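PDB 4DS2: ubiquitin-conjugating enzyme E2, putative from Trypanosoma cruzi, which probably acts as a ubiquitin-conjugating E2 enzyme, carrying ubiquitin or a ubiquitin-like protein as a thioester on a cysteine and passing it on during substrate modification. Local coordinates for residues A[42-47]-A[52-57]; A[93-98]-A[148-153]; A[83-88]-A[108-113]. All coordinates share one frame; numbering follows the deposited sequence.

Contact 1 (A[42-47]-A[52-57]); sequences FSVDTD and WILKVK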
loop_
_atom_site.group_PDB
_atom_site.type_symbol
_atom_site.label_atom_id
_atom_site.label_comp_id
_atom_site.label_asym_id
_atom_site.label_seq_id
_atom_site.Cartn_x
_atom_site.Cartn_y
_atom_site.Cartn_z
ATOM N N PHE A 42 -0.231 -1.430 11.694
ATOM C CA PHE A 42 -0.173 -1.322 13.172
ATOM C C PHE A 42 -0.121 0.121 13.766
ATOM O O PHE A 42 -0.179 0.284 14.985
ATOM C CB PHE A 42 0.995 -2.150 13.722
ATOM C CG PHE A 42 2.357 -1.582 13.408
ATOM C CD1 PHE A 42 2.992 -1.883 12.208
ATOM C CD2 PHE A 42 3.009 -0.746 14.325
ATOM C CE1 PHE A 42 4.245 -1.347 11.906
ATOM C CE2 PHE A 42 4.261 -0.216 14.037
ATOM C CZ PHE A 42 4.878 -0.514 12.825
ATOM N N SER A 43 -0.008 1.149 12.919
ATOM C CA SER A 43 -0.178 2.534 13.341
ATOM C C SER A 43 -0.823 3.353 12.232
ATOM O O SER A 43 -0.473 3.226 11.071
ATOM C CB SER A 43 1.160 3.152 13.751
ATOM O OG SER A 43 1.139 4.557 13.590
ATOM N N VAL A 44 -1.757 4.213 12.614
ATOM C CA VAL A 44 -2.444 5.129 11.705
ATOM C C VAL A 44 -2.462 6.511 12.343
ATOM O O VAL A 44 -3.235 6.760 13.250
ATOM C CB VAL A 44 -3.920 4.696 11.463
ATOM C CG1 VAL A 44 -4.639 5.727 10.610
ATOM C CG2 VAL A 44 -4.013 3.320 10.824
ATOM N N ASP A 45 -1.591 7.401 11.905
ATOM C CA ASP A 45 -1.640 8.819 12.322
ATOM C C ASP A 45 -2.303 9.586 11.124
ATOM O O ASP A 45 -2.400 9.027 10.022
ATOM C CB ASP A 45 -0.211 9.318 12.726
ATOM C CG ASP A 45 0.357 8.629 14.074
ATOM O OD1 ASP A 45 -0.378 8.348 15.053
ATOM O OD2 ASP A 45 1.572 8.363 14.175
ATOM N N THR A 46 -2.794 10.813 11.317
ATOM C CA THR A 46 -3.295 11.634 10.179
ATOM C C THR A 46 -2.623 13.004 10.174
ATOM O O THR A 46 -1.912 13.369 11.122
ATOM C CB THR A 46 -4.795 11.945 10.244
ATOM O OG1 THR A 46 -5.011 12.914 11.281
ATOM C CG2 THR A 46 -5.657 10.738 10.510
ATOM N N ASP A 47 -2.872 13.765 9.117
ATOM C CA ASP A 47 -2.319 15.102 8.958
ATOM C C ASP A 47 -3.347 15.822 8.090
ATOM O O ASP A 47 -3.153 15.932 6.865
ATOM C CB ASP A 47 -0.974 15.006 8.236
ATOM C CG ASP A 47 -0.451 16.355 7.766
ATOM O OD1 ASP A 47 -0.951 17.403 8.205
ATOM O OD2 ASP A 47 0.496 16.355 6.953
ATOM N N TRP A 52 -3.395 10.335 5.454
ATOM C CA TRP A 52 -3.188 9.339 6.491
ATOM C C TRP A 52 -1.828 8.763 6.330
ATOM O O TRP A 52 -1.530 8.228 5.303
ATOM C CB TRP A 52 -4.180 8.198 6.398
ATOM C CG TRP A 52 -5.652 8.531 6.327
ATOM C CD1 TRP A 52 -6.283 9.774 6.411
ATOM C CD2 TRP A 52 -6.735 7.559 6.215
ATOM N NE1 TRP A 52 -7.639 9.636 6.332
ATOM C CE2 TRP A 52 -7.974 8.323 6.223
ATOM C CE3 TRP A 52 -6.794 6.171 6.121
ATOM C CZ2 TRP A 52 -9.213 7.706 6.125
ATOM C CZ3 TRP A 52 -8.046 5.554 6.022
ATOM C CH2 TRP A 52 -9.232 6.316 6.031
ATOM N N ILE A 53 -0.995 8.898 7.353
ATOM C CA ILE A 53 0.328 8.266 7.418
ATOM C C ILE A 53 0.173 6.937 8.173
ATOM O O ILE A 53 -0.335 6.903 9.300
ATOM C CB ILE A 53 1.357 9.165 8.152
ATOM C CG1 ILE A 53 1.355 10.601 7.556
ATOM C CG2 ILE A 53 2.762 8.527 8.102
ATOM C CD1 ILE A 53 0.499 11.624 8.272
ATOM N N LEU A 54 0.574 5.849 7.533
ATOM C CA LEU A 54 0.501 4.508 8.117
ATOM C C LEU A 54 1.905 3.881 8.359
ATOM O O LEU A 54 2.864 4.201 7.652
ATOM C CB LEU A 54 -0.270 3.573 7.185
ATOM C CG LEU A 54 -1.681 3.868 6.670
ATOM C CD1 LEU A 54 -2.120 2.631 5.882
ATOM C CD2 LEU A 54 -2.669 4.167 7.778
ATOM N N LYS A 55 1.976 2.977 9.349
ATOM C CA LYS A 55 3.139 2.101 9.550
ATOM C C LYS A 55 2.687 0.654 9.422
ATOM O O LYS A 55 1.638 0.267 9.923
ATOM C CB LYS A 55 3.802 2.336 10.893
ATOM C CG LYS A 55 4.332 3.761 11.069
ATOM C CD LYS A 55 5.254 3.881 12.285
ATOM C CE LYS A 55 5.520 5.306 12.747
ATOM N NZ LYS A 55 6.122 5.266 14.112
ATOM N N VAL A 56 3.458 -0.121 8.675
ATOM C CA VAL A 56 3.013 -1.437 8.199
ATOM C C VAL A 56 4.154 -2.419 8.321
ATOM O O VAL A 56 5.323 -2.032 8.228
ATOM C CB VAL A 56 2.547 -1.363 6.720
ATOM C CG1 VAL A 56 2.231 -2.741 6.176
ATOM C CG2 VAL A 56 1.334 -0.440 6.562
ATOM N N LYS A 57 3.812 -3.689 8.535
ATOM C CA LYS A 57 4.752 -4.809 8.295
ATOM C C LYS A 57 4.276 -5.555 7.073
ATOM O O LYS A 57 3.085 -5.803 6.932
ATOM C CB LYS A 57 4.791 -5.765 9.482
ATOM C CG LYS A 57 5.261 -5.118 10.786
ATOM C CD LYS A 57 6.742 -4.769 10.755
ATOM C CE LYS A 57 7.076 -3.709 11.790
ATOM N NZ LYS A 57 6.978 -4.227 13.179
#

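Contact 2 (A[93-98]-A[148-153]); sequences PVYSPL and RHYLEK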
loop_
_atom_site.group_PDB
_atom_site.type_symbol
_atom_site.label_atom_id
_atom_site.label_comp_id
_atom_site.label_asym_id
_atom_site.label_seq_id
_atom_site.Cartn_x
_atom_site.Cartn_y
_atom_site.Cartn_z
ATOM N N PRO A 93 11.583 3.657 1.052
ATOM C CA PRO A 93 11.904 3.070 -0.256
ATOM C C PRO A 93 11.653 1.564 -0.259
ATOM O O PRO A 93 11.751 0.909 0.795
ATOM C CB PRO A 93 13.391 3.375 -0.448
ATOM C CG PRO A 93 13.914 3.622 0.924
ATOM C CD PRO A 93 12.766 4.251 1.684
ATOM N N VAL A 94 11.267 1.071 -1.438
ATOM C CA VAL A 94 10.893 -0.325 -1.705
ATOM C C VAL A 94 11.398 -0.656 -3.125
ATOM O O VAL A 94 11.041 0.048 -4.102
ATOM C CB VAL A 94 9.354 -0.561 -1.630
ATOM C CG1 VAL A 94 9.020 -2.044 -1.832
ATOM C CG2 VAL A 94 8.793 -0.056 -0.306
ATOM N N TYR A 95 12.274 -1.674 -3.235
ATOM C CA TYR A 95 12.701 -2.124 -4.551
ATOM C C TYR A 95 11.573 -3.015 -5.082
ATOM O O TYR A 95 11.188 -3.988 -4.460
ATOM C CB TYR A 95 14.062 -2.831 -4.509
ATOM C CG TYR A 95 14.614 -3.190 -5.879
ATOM C CD1 TYR A 95 15.125 -2.204 -6.716
ATOM C CD2 TYR A 95 14.596 -4.518 -6.350
ATOM C CE1 TYR A 95 15.619 -2.524 -7.982
ATOM C CE2 TYR A 95 15.098 -4.856 -7.613
ATOM C CZ TYR A 95 15.608 -3.855 -8.437
ATOM O OH TYR A 95 16.108 -4.138 -9.704
ATOM N N SER A 96 11.021 -2.637 -6.234
ATOM C CA SER A 96 9.855 -3.299 -6.794
ATOM C C SER A 96 9.604 -2.838 -8.220
ATOM O O SER A 96 9.882 -1.672 -8.556
ATOM C CB SER A 96 8.626 -2.973 -5.948
ATOM O OG SER A 96 7.422 -3.212 -6.662
ATOM N N PRO A 97 9.032 -3.743 -9.054
ATOM C CA PRO A 97 8.512 -3.340 -10.372
ATOM C C PRO A 97 7.297 -2.395 -10.304
ATOM O O PRO A 97 7.007 -1.688 -11.272
ATOM C CB PRO A 97 8.062 -4.670 -10.993
ATOM C CG PRO A 97 8.454 -5.769 -10.039
ATOM C CD PRO A 97 8.674 -5.141 -8.725
ATOM N N LEU A 98 6.598 -2.406 -9.166
ATOM C CA LEU A 98 5.306 -1.690 -9.041
ATOM C C LEU A 98 5.458 -0.274 -8.352
ATOM O O LEU A 98 4.553 0.579 -8.404
ATOM C CB LEU A 98 4.251 -2.624 -8.382
ATOM C CG LEU A 98 3.881 -3.988 -9.045
ATOM C CD1 LEU A 98 3.196 -4.912 -8.036
ATOM C CD2 LEU A 98 2.995 -3.842 -10.271
ATOM N N ARG A 148 11.347 -5.106 -13.011
ATOM C CA ARG A 148 10.610 -6.218 -13.626
ATOM C C ARG A 148 11.553 -7.145 -14.404
ATOM O O ARG A 148 11.516 -8.377 -14.239
ATOM C CB ARG A 148 9.472 -5.715 -14.540
ATOM C CG ARG A 148 8.758 -6.814 -15.330
ATOM C CD ARG A 148 8.057 -7.849 -14.440
ATOM N NE ARG A 148 6.913 -7.236 -13.756
ATOM C CZ ARG A 148 6.341 -7.664 -12.627
ATOM N NH1 ARG A 148 5.327 -6.985 -12.073
ATOM N NH2 ARG A 148 6.777 -8.766 -12.031
ATOM N N HIS A 149 12.390 -6.547 -15.239
ATOM C CA HIS A 149 13.393 -7.297 -15.993
ATOM C C HIS A 149 14.286 -8.123 -15.108
ATOM O O HIS A 149 14.588 -9.260 -15.413
ATOM C CB HIS A 149 14.223 -6.332 -16.798
ATOM C CG HIS A 149 15.096 -6.997 -17.826
ATOM N ND1 HIS A 149 16.120 -7.819 -17.491
ATOM C CD2 HIS A 149 15.073 -6.934 -19.228
ATOM C CE1 HIS A 149 16.710 -8.259 -18.613
ATOM N NE2 HIS A 149 16.073 -7.710 -19.674
ATOM N N TYR A 150 14.687 -7.558 -13.991
ATOM C CA TYR A 150 15.568 -8.229 -13.077
ATOM C C TYR A 150 14.890 -9.399 -12.335
ATOM O O TYR A 150 15.497 -10.476 -12.171
ATOM C CB TYR A 150 16.155 -7.209 -12.104
ATOM C CG TYR A 150 17.442 -7.668 -11.463
ATOM C CD1 TYR A 150 18.627 -7.803 -12.208
ATOM C CD2 TYR A 150 17.481 -7.970 -10.093
ATOM C CE1 TYR A 150 19.808 -8.226 -11.596
ATOM C CE2 TYR A 150 18.651 -8.392 -9.477
ATOM C CZ TYR A 150 19.803 -8.528 -10.220
ATOM O OH TYR A 150 20.945 -8.950 -9.564
ATOM N N LEU A 151 13.660 -9.200 -11.866
ATOM C CA LEU A 151 12.872 -10.339 -11.339
ATOM C C LEU A 151 12.707 -11.481 -12.356
ATOM O O LEU A 151 12.824 -12.675 -12.017
ATOM C CB LEU A 151 11.468 -9.886 -10.924
ATOM C CG LEU A 151 10.526 -10.989 -10.397
ATOM C CD1 LEU A 151 10.926 -11.579 -9.047
ATOM C CD2 LEU A 151 9.118 -10.449 -10.341
ATOM N N GLU A 152 12.406 -11.092 -13.590
ATOM C CA GLU A 152 12.096 -12.056 -14.640
ATOM C C GLU A 152 13.290 -12.932 -15.000
ATOM O O GLU A 152 13.124 -14.105 -15.307
ATOM C CB GLU A 152 11.547 -11.352 -15.884
ATOM C CG GLU A 152 10.031 -11.157 -15.848
ATOM C CD GLU A 152 9.498 -10.272 -16.979
ATOM O OE1 GLU A 152 10.294 -9.658 -17.727
ATOM O OE2 GLU A 152 8.262 -10.172 -17.116
ATOM N N LYS A 153 14.491 -12.365 -14.928
ATOM C CA LYS A 153 15.701 -13.070 -15.350
ATOM C C LYS A 153 16.663 -13.425 -14.248
ATOM O O LYS A 153 17.496 -14.292 -14.430
ATOM C CB LYS A 153 16.376 -12.274 -16.459
ATOM C CG LYS A 153 15.489 -12.387 -17.694
ATOM C CD LYS A 153 15.950 -11.729 -18.963
ATOM C CE LYS A 153 14.733 -11.499 -19.861
ATOM N NZ LYS A 153 15.053 -11.106 -21.267
#

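Contact 3 (A[83-88]-A[108-113]); sequences HEPPTV and RMVNDF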
loop_
_atom_site.group_PDB
_atom_site.type_symbol
_atom_site.label_atom_id
_atom_site.label_comp_id
_atom_site.label_asym_id
_atom_site.label_seq_id
_atom_site.Cartn_x
_atom_site.Cartn_y
_atom_site.Cartn_z
ATOM N N HIS A 83 -15.951 9.029 -4.951
ATOM C CA HIS A 83 -15.916 8.965 -6.425
ATOM C C HIS A 83 -14.568 8.612 -6.961
ATOM O O HIS A 83 -14.473 7.671 -7.728
ATOM C CB HIS A 83 -16.448 10.255 -7.005
ATOM C CG HIS A 83 -17.779 10.650 -6.399
ATOM N ND1 HIS A 83 -18.922 9.989 -6.684
ATOM C CD2 HIS A 83 -18.112 11.609 -5.435
ATOM C CE1 HIS A 83 -19.952 10.537 -5.992
ATOM N NE2 HIS A 83 -19.459 11.530 -5.233
ATOM N N GLU A 84 -13.493 9.269 -6.504
ATOM C CA GLU A 84 -12.121 8.744 -6.771
ATOM C C GLU A 84 -11.447 8.290 -5.503
ATOM O O GLU A 84 -11.483 8.997 -4.501
ATOM C CB GLU A 84 -11.148 9.730 -7.440
ATOM C CG GLU A 84 -11.597 10.201 -8.800
ATOM C CD GLU A 84 -12.671 11.239 -8.636
ATOM O OE1 GLU A 84 -12.379 12.115 -7.793
ATOM O OE2 GLU A 84 -13.773 11.162 -9.280
ATOM N N PRO A 85 -10.748 7.147 -5.582
ATOM C CA PRO A 85 -10.080 6.620 -4.437
ATOM C C PRO A 85 -8.799 7.390 -4.143
ATOM O O PRO A 85 -8.347 8.163 -4.971
ATOM C CB PRO A 85 -9.771 5.179 -4.862
ATOM C CG PRO A 85 -9.626 5.219 -6.329
ATOM C CD PRO A 85 -10.385 6.407 -6.818
ATOM N N PRO A 86 -8.225 7.176 -2.963
ATOM C CA PRO A 86 -6.995 7.851 -2.572
ATOM C C PRO A 86 -5.789 7.275 -3.257
ATOM O O PRO A 86 -5.834 6.184 -3.776
ATOM C CB PRO A 86 -6.867 7.494 -1.098
ATOM C CG PRO A 86 -7.516 6.162 -1.021
ATOM C CD PRO A 86 -8.712 6.284 -1.906
ATOM N N THR A 87 -4.695 7.991 -3.173
ATOM C CA THR A 87 -3.432 7.577 -3.723
ATOM C C THR A 87 -2.653 6.989 -2.572
ATOM O O THR A 87 -2.595 7.562 -1.483
ATOM C CB THR A 87 -2.704 8.796 -4.340
ATOM O OG1 THR A 87 -3.312 9.082 -5.593
ATOM C CG2 THR A 87 -1.212 8.554 -4.568
ATOM N N VAL A 88 -2.077 5.821 -2.794
ATOM C CA VAL A 88 -1.077 5.279 -1.862
ATOM C C VAL A 88 0.340 5.573 -2.398
ATOM O O VAL A 88 0.562 5.589 -3.630
ATOM C CB VAL A 88 -1.330 3.787 -1.601
ATOM C CG1 VAL A 88 -0.376 3.195 -0.561
ATOM C CG2 VAL A 88 -2.781 3.604 -1.134
ATOM N N ARG A 108 -3.533 2.770 -11.970
ATOM C CA ARG A 108 -4.311 1.666 -12.478
ATOM C C ARG A 108 -4.470 0.573 -11.461
ATOM O O ARG A 108 -5.530 -0.069 -11.399
ATOM C CB ARG A 108 -3.722 1.126 -13.754
ATOM C CG ARG A 108 -3.966 2.059 -14.905
ATOM C CD ARG A 108 -2.809 1.989 -15.853
ATOM N NE ARG A 108 -3.210 2.079 -17.237
ATOM C CZ ARG A 108 -2.326 2.110 -18.234
ATOM N NH1 ARG A 108 -2.747 2.204 -19.507
ATOM N NH2 ARG A 108 -1.014 2.046 -17.964
ATOM N N MET A 109 -3.437 0.377 -10.653
ATOM C CA MET A 109 -3.473 -0.645 -9.634
ATOM C C MET A 109 -4.753 -0.583 -8.861
ATOM O O MET A 109 -5.335 -1.593 -8.561
ATOM C CB MET A 109 -2.321 -0.457 -8.678
ATOM C CG MET A 109 -2.173 -1.551 -7.647
ATOM S SD MET A 109 -0.556 -1.424 -6.842
ATOM C CE MET A 109 -0.897 -2.309 -5.327
ATOM N N VAL A 110 -5.169 0.619 -8.502
ATOM C CA VAL A 110 -6.362 0.808 -7.691
ATOM C C VAL A 110 -7.573 1.146 -8.549
ATOM O O VAL A 110 -8.674 0.724 -8.240
ATOM C CB VAL A 110 -6.142 1.932 -6.636
ATOM C CG1 VAL A 110 -7.485 2.439 -6.096
ATOM C CG2 VAL A 110 -5.258 1.456 -5.496
ATOM N N ASN A 111 -7.357 1.917 -9.611
ATOM C CA ASN A 111 -8.453 2.558 -10.358
ATOM C C ASN A 111 -9.207 1.647 -11.288
ATOM O O ASN A 111 -10.388 1.883 -11.554
ATOM C CB ASN A 111 -7.939 3.748 -11.162
ATOM C CG ASN A 111 -7.529 4.903 -10.285
ATOM O OD1 ASN A 111 -7.852 4.954 -9.102
ATOM N ND2 ASN A 111 -6.804 5.827 -10.854
ATOM N N ASP A 112 -8.553 0.603 -11.770
ATOM C CA ASP A 112 -9.226 -0.398 -12.604
ATOM C C ASP A 112 -10.346 -1.109 -11.848
ATOM O O ASP A 112 -11.353 -1.522 -12.454
ATOM C CB ASP A 112 -8.232 -1.442 -13.141
ATOM C CG ASP A 112 -7.149 -0.837 -14.021
ATOM O OD1 ASP A 112 -7.091 0.394 -14.176
ATOM O OD2 ASP A 112 -6.341 -1.606 -14.557
ATOM N N PHE A 113 -10.191 -1.197 -10.527
ATOM C CA PHE A 113 -11.044 -2.041 -9.663
ATOM C C PHE A 113 -11.910 -1.242 -8.674
ATOM O O PHE A 113 -12.595 -1.811 -7.814
ATOM C CB PHE A 113 -10.154 -3.018 -8.890
ATOM C CG PHE A 113 -9.060 -3.584 -9.718
ATOM C CD1 PHE A 113 -9.340 -4.426 -10.775
ATOM C CD2 PHE A 113 -7.741 -3.265 -9.467
ATOM C CE1 PHE A 113 -8.321 -4.937 -11.568
ATOM C CE2 PHE A 113 -6.710 -3.776 -10.251
ATOM C CZ PHE A 113 -7.002 -4.608 -11.301
#

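Contact 1 (A[42-47]-A[52-57])
Phe42 to Thr46 and Trp52 to Lys57 run antiparallel as the two arms of a beta hairpin, their axes 4.6 Å apart at closest. Asp45 and Ile53 make a hydrogen-bonded pair, with Asp45 N giving its hydrogen to Ile53 O at 2.9 Å while the return bond from Ile53 N to Asp45 O is weak. Farther along, Lys55 N binds Ser43 O at 3.0 Å and Phe42 N reaches Lys55 O at 3.1 Å. Phe42 and Ser43 therefore both face Lys55, a classic beta bulge.

At the bulge, chi1 of Phe42 (70°) puts CG between the backbone N and the carbonyl carbon and brings the ring alongside strand 52-57. Lys55 CB sits over one face of the Phe42 ring, 4.0 Å from the centroid, in a CH-pi contact. Lys57, bent at chi2 and chi4, brings NZ to the opposite side of the ring plane, in an off-centre cation-pi contact 4.6 Å from the Phe42 centroid. Beside Phe42, Ser43 CB rests against Lys55 CB.

On the other face of the sheet Val44 and Leu54 lie side by side, pointing the same way, with Val44 CG2 3.4 Å from Leu54 CD2. Thr46 and Trp52 share this face. Leu17 of helix 11-27 touches Val44, Thr46 and Trp52, and Ile124 of helix 120-132 meets Leu54. Trp52 NE1 bonds to Ile49 O in the turn.

The hairpin is thus two-sided, its Val44-Leu54 face joining the helical core of the UBC fold. The other carries Ser43, Asp45, Ile53 and Lys55; the charges of Asp45 and Lys55 may attract weakly, with Asp45 OD2 and Lys55 NZ 5.5 Å apart and not in contact.

Contact 2 (A[93-98]-A[148-153])
Pro97 and Arg148 bring an irregular loop against the helix that ends at Lys153, and their CA atoms, 4.8 Å apart, mark the nearest backbone approach. The proline ring and the arginine chain cross at about a right angle. Arg148 leaves the helix with CG opposite its own backbone N (chi1 174°), then bends at chi2 (62°) and chi3 (69°), which folds the guanidinium back over the proline. Pro97 CB lies 3.7 Å from Arg148 NH1 and covers one face of the planar group toward its rim, with Pro97 CG 3.8 Å from Arg148 CZ. Leu98 CD2 comes up at the edge of the guanidinium, near its plane. This apolar cover goes with polar partners for the nitrogens: NH1 forms a salt bridge with Asp142, and NH2 bonds to Tyr135 O. Together they probably hold the positive group in place within a buried setting.

A second touch lies two residues earlier in the loop. The Tyr95 side chain crosses Tyr150 at about a right angle, and its OH ends 3.9 Å from Tyr150 CB. The same hydroxyl is hydrogen-bonded to Arg161, which also makes a cation-pi contact with the Tyr150 ring. Between the two touching points Ser96 OG accepts from Leu98 N at 2.8 Å, an ST turn that shapes the loop at Pro97.

Loop 93-98 comes after strand 87-90, and its Pro97 backbone also bonds to Val143 and Asn144, just ahead of helix 145-153. Phe158 of helix 155-162 packs on Tyr150 and Leu151, so the loop and the last two helices meet here.

Contact 3 (A[83-88]-A[108-113])
Pro85 packs against Val110 and Asn111, and this small patch is the whole of the contact between the loop entering strand 87-90 and the short helix that starts at Arg108. The backbones keep their distance: the nearest CA pair, Pro85 and Asn111, is 7.4 Å apart. Pro85 CG does most of the touching, 3.5 Å from Val110 CG1, with Pro85 CB a little farther from the same methyl. The ring and the valine slide past each other in opposite directions. A chi1 of 162° swings Val110 CG1 to the far side of its CB from the backbone N, facing the proline. Behind this tight part, Val127 of helix 120-132 touches Val110, and Trp114 also touches Pro85.

The outer side is looser. Asn111 crosses the proline obliquely and lays its OD1 3.3 Å from Pro85 CG and 3.7 Å from Pro85 CD, a polar atom resting on ring carbons. Asn111 itself is exposed, in contrast to the buried Val110.

Pro85 and Pro86 belong to the Tyr-Pro-x-x-Pro-Pro sequence familiar in E2 enzymes, and Tyr81 of that motif packs on Pro86. Van der Waals packing is the main chemistry here, with neither hydrogen bond nor salt bridge between the two segments. The contact places the helical turn beside the sheet through shape rather than directional bonding, one hydrophobic edge inward and one polar edge facing out.

How the contacts relate
From the N terminus, after helix 11-27, contact 1 comes first and closes a tight hairpin, with just four residues between its segments. The chain then runs through strand 70-76 to 83-88, where contact 3 opens. Before that loop is closed, 93-98 opens contact 2; 108-113 then completes contact 3, and 148-153 completes contact 2 after helix 120-132. Contacts 2 and 3 therefore cross, while contact 1 precedes both in series. Contacts 1 and 3 reach the same antiparallel sheet, their centres about 19 Å apart. Contact 2 lies across the chain's centre from contact 1 and ties the loop beyond the last strand to the C-terminal helices.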